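Local coordinates for protein putative transcriptional coactivator P15 (Enterobacteria phage t5, PDB 4BG7) that probably binds DNA as a phage homolog of the eukaryotic coactivator PC4 and is implicated in recombination-dependent DNA replication, at residues Val28-Ser33 / Met41-Trp46. Sequence-based numbering, arbitrary orientation.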
loop_
_atom_site.group_PDB
_atom_site.type_symbol
_atom_site.label_atom_id
_atom_site.label_comp_id
_atom_site.label_asym_id
_atom_site.label_seq_id
_atom_site.Cartn_x
_atom_site.Cartn_y
_atom_site.Cartn_z
ATOM N N VAL A 28 -9.180 4.057 6.458
ATOM C CA VAL A 28 -7.868 3.886 5.823
ATOM C C VAL A 28 -7.929 4.416 4.391
ATOM O O VAL A 28 -8.658 3.881 3.586
ATOM C CB VAL A 28 -7.477 2.377 5.802
ATOM C CG1 VAL A 28 -6.063 2.200 5.330
ATOM C CG2 VAL A 28 -7.636 1.749 7.175
ATOM N N ARG A 29 -7.193 5.495 4.067
ATOM C CA ARG A 29 -7.178 6.026 2.682
ATOM C C ARG A 29 -5.835 5.926 2.001
ATOM O O ARG A 29 -4.822 6.383 2.523
ATOM C CB ARG A 29 -7.631 7.484 2.571
ATOM C CG ARG A 29 -9.037 7.682 3.076
ATOM C CD ARG A 29 -9.641 8.933 2.517
ATOM N NE ARG A 29 -10.815 9.183 3.317
ATOM C CZ ARG A 29 -11.716 10.134 3.086
ATOM N NH1 ARG A 29 -11.581 10.947 2.038
ATOM N NH2 ARG A 29 -12.751 10.255 3.941
ATOM N N LEU A 30 -5.822 5.287 0.839
ATOM C CA LEU A 30 -4.661 5.245 -0.037
ATOM C C LEU A 30 -4.437 6.621 -0.583
ATOM O O LEU A 30 -5.315 7.209 -1.274
ATOM C CB LEU A 30 -4.844 4.297 -1.236
ATOM C CG LEU A 30 -3.591 4.019 -2.080
ATOM C CD1 LEU A 30 -2.574 3.363 -1.181
ATOM C CD2 LEU A 30 -4.028 3.077 -3.235
ATOM N N THR A 31 -3.234 7.119 -0.332
ATOM C CA THR A 31 -2.975 8.543 -0.487
ATOM C C THR A 31 -1.706 8.816 -1.296
ATOM O O THR A 31 -0.698 8.145 -1.114
ATOM C CB THR A 31 -2.843 9.214 0.890
ATOM O OG1 THR A 31 -4.053 9.005 1.585
ATOM C CG2 THR A 31 -2.510 10.717 0.718
ATOM N N VAL A 32 -1.807 9.783 -2.201
ATOM C CA VAL A 32 -0.642 10.339 -2.853
ATOM C C VAL A 32 -0.582 11.757 -2.255
ATOM O O VAL A 32 -1.567 12.538 -2.310
ATOM C CB VAL A 32 -0.727 10.456 -4.375
ATOM C CG1 VAL A 32 0.568 11.162 -4.930
ATOM C CG2 VAL A 32 -0.928 9.073 -5.008
ATOM N N SER A 33 0.587 12.095 -1.758
ATOM C CA SER A 33 0.820 13.385 -1.096
ATOM C C SER A 33 2.137 13.987 -1.558
ATOM O O SER A 33 3.025 13.281 -2.028
ATOM C CB SER A 33 0.829 13.172 0.411
ATOM O OG SER A 33 1.858 12.308 0.879
ATOM N N MET A 41 3.447 7.818 -1.678
ATOM C CA MET A 41 2.222 7.035 -1.554
ATOM C C MET A 41 2.188 6.331 -0.223
ATOM O O MET A 41 3.186 5.846 0.278
ATOM C CB MET A 41 2.007 5.994 -2.685
ATOM C CG MET A 41 3.145 5.055 -2.943
ATOM S SD MET A 41 2.708 3.667 -4.042
ATOM C CE MET A 41 4.352 3.109 -4.386
ATOM N N GLY A 42 0.993 6.248 0.340
ATOM C CA GLY A 42 0.839 5.587 1.631
ATOM C C GLY A 42 -0.587 5.541 2.139
ATOM O O GLY A 42 -1.540 5.663 1.364
ATOM N N ILE A 43 -0.736 5.388 3.448
ATOM C CA ILE A 43 -2.067 5.356 4.032
ATOM C C ILE A 43 -2.202 6.506 5.024
ATOM O O ILE A 43 -1.399 6.592 5.919
ATOM C CB ILE A 43 -2.251 4.039 4.776
ATOM C CG1 ILE A 43 -2.369 2.879 3.799
ATOM C CG2 ILE A 43 -3.439 4.105 5.731
ATOM C CD1 ILE A 43 -3.306 2.926 2.610
ATOM N N ARG A 44 -3.150 7.415 4.804
ATOM C CA ARG A 44 -3.439 8.477 5.782
ATOM C C ARG A 44 -4.700 8.092 6.505
ATOM O O ARG A 44 -5.674 7.665 5.863
ATOM C CB ARG A 44 -3.675 9.824 5.082
ATOM C CG ARG A 44 -3.893 10.946 6.081
ATOM C CD ARG A 44 -4.450 12.182 5.451
ATOM N NE ARG A 44 -3.470 13.000 4.695
ATOM C CZ ARG A 44 -2.714 13.968 5.193
ATOM N NH1 ARG A 44 -2.701 14.216 6.485
ATOM N NH2 ARG A 44 -1.932 14.665 4.358
ATOM N N TYR A 45 -4.713 8.231 7.826
ATOM C CA TYR A 45 -5.944 7.905 8.603
ATOM C C TYR A 45 -6.924 9.086 8.725
ATOM O O TYR A 45 -6.521 10.177 9.130
ATOM C CB TYR A 45 -5.603 7.390 9.982
ATOM C CG TYR A 45 -4.946 6.030 9.911
ATOM C CD1 TYR A 45 -5.706 4.892 9.642
ATOM C CD2 TYR A 45 -3.563 5.881 9.997
ATOM C CE1 TYR A 45 -5.105 3.634 9.556
ATOM C CE2 TYR A 45 -2.960 4.623 9.883
ATOM C CZ TYR A 45 -3.746 3.515 9.643
ATOM O OH TYR A 45 -3.187 2.261 9.525
ATOM N N TRP A 46 -8.181 8.854 8.357
ATOM C CA TRP A 46 -9.289 9.753 8.699
ATOM C C TRP A 46 -10.067 9.247 9.893
ATOM O O TRP A 46 -10.255 8.038 10.029
ATOM C CB TRP A 46 -10.138 9.946 7.519
ATOM C CG TRP A 46 -9.401 10.584 6.367
ATOM C CD1 TRP A 46 -8.198 10.166 5.833
ATOM C CD2 TRP A 46 -9.825 11.656 5.514
ATOM N NE1 TRP A 46 -7.847 10.912 4.786
ATOM C CE2 TRP A 46 -8.751 11.854 4.553
ATOM C CE3 TRP A 46 -10.912 12.516 5.491
ATOM C CZ2 TRP A 46 -8.806 12.833 3.568
ATOM C CZ3 TRP A 46 -10.965 13.496 4.514
ATOM C CH2 TRP A 46 -9.953 13.645 3.557
HETATM O O HOH W 1 -6.016 10.996 2.354
#
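Arg29 reaches across to Trp46 and lays its guanidinium flat over one face of the indole, the two planes only 5° apart. Arg29 CZ stands 3.5 Å from the centroid of the six-membered ring of Trp46, a cation-pi geometry, while CD sits over the five-membered ring in a CH-pi contact. The chain, extended from CG to NE, runs across the indole with CD and NE over its face, and Gln27 holds NH2 by a hydrogen bond. Arg29 and Trp46 are both partly exposed, and a water bridges this looser side of the sheet: it accepts from Trp46 NE1 at 3.0 Å and donates to Thr31 OG1. The threonine hydroxyl in turn donates to Arg29 O, approaching from above the carbonyl plane. Arg29 O therefore has two donors, the second being Arg44 N, 3.0 Å away and in the carbonyl plane. Arg44, on the same face, turns its guanidinium to Thr57 O and to a salt bridge with Asp14.

The opposite face is largely apolar and more deeply buried, and is tightest at Val28 and Ile43. Val28 CG1, anti to its backbone N (chi1 -172°), presses on Ile43 CG2 at 3.3 Å, a strained, short carbon–carbon approach. Ile43 CD1 extends to Leu30 CD1 at 3.9 Å, and Val28 CG2 rests more lightly on Tyr45 CE1. Phe61 and Ala76 of the second subunit pack on this side, where Val28, Leu30 and Ile43 are buried and Tyr45 remains partly exposed. Between the faces, paired backbone bonds join Arg29 to Arg44 and Thr31 to Gly42, with Thr31 N to Gly42 O at 2.8 Å. The axes of the two segments make 130°, consistent with a strongly twisted antiparallel beta hairpin, the central pair of the four-stranded sheet of the PC4-like fold.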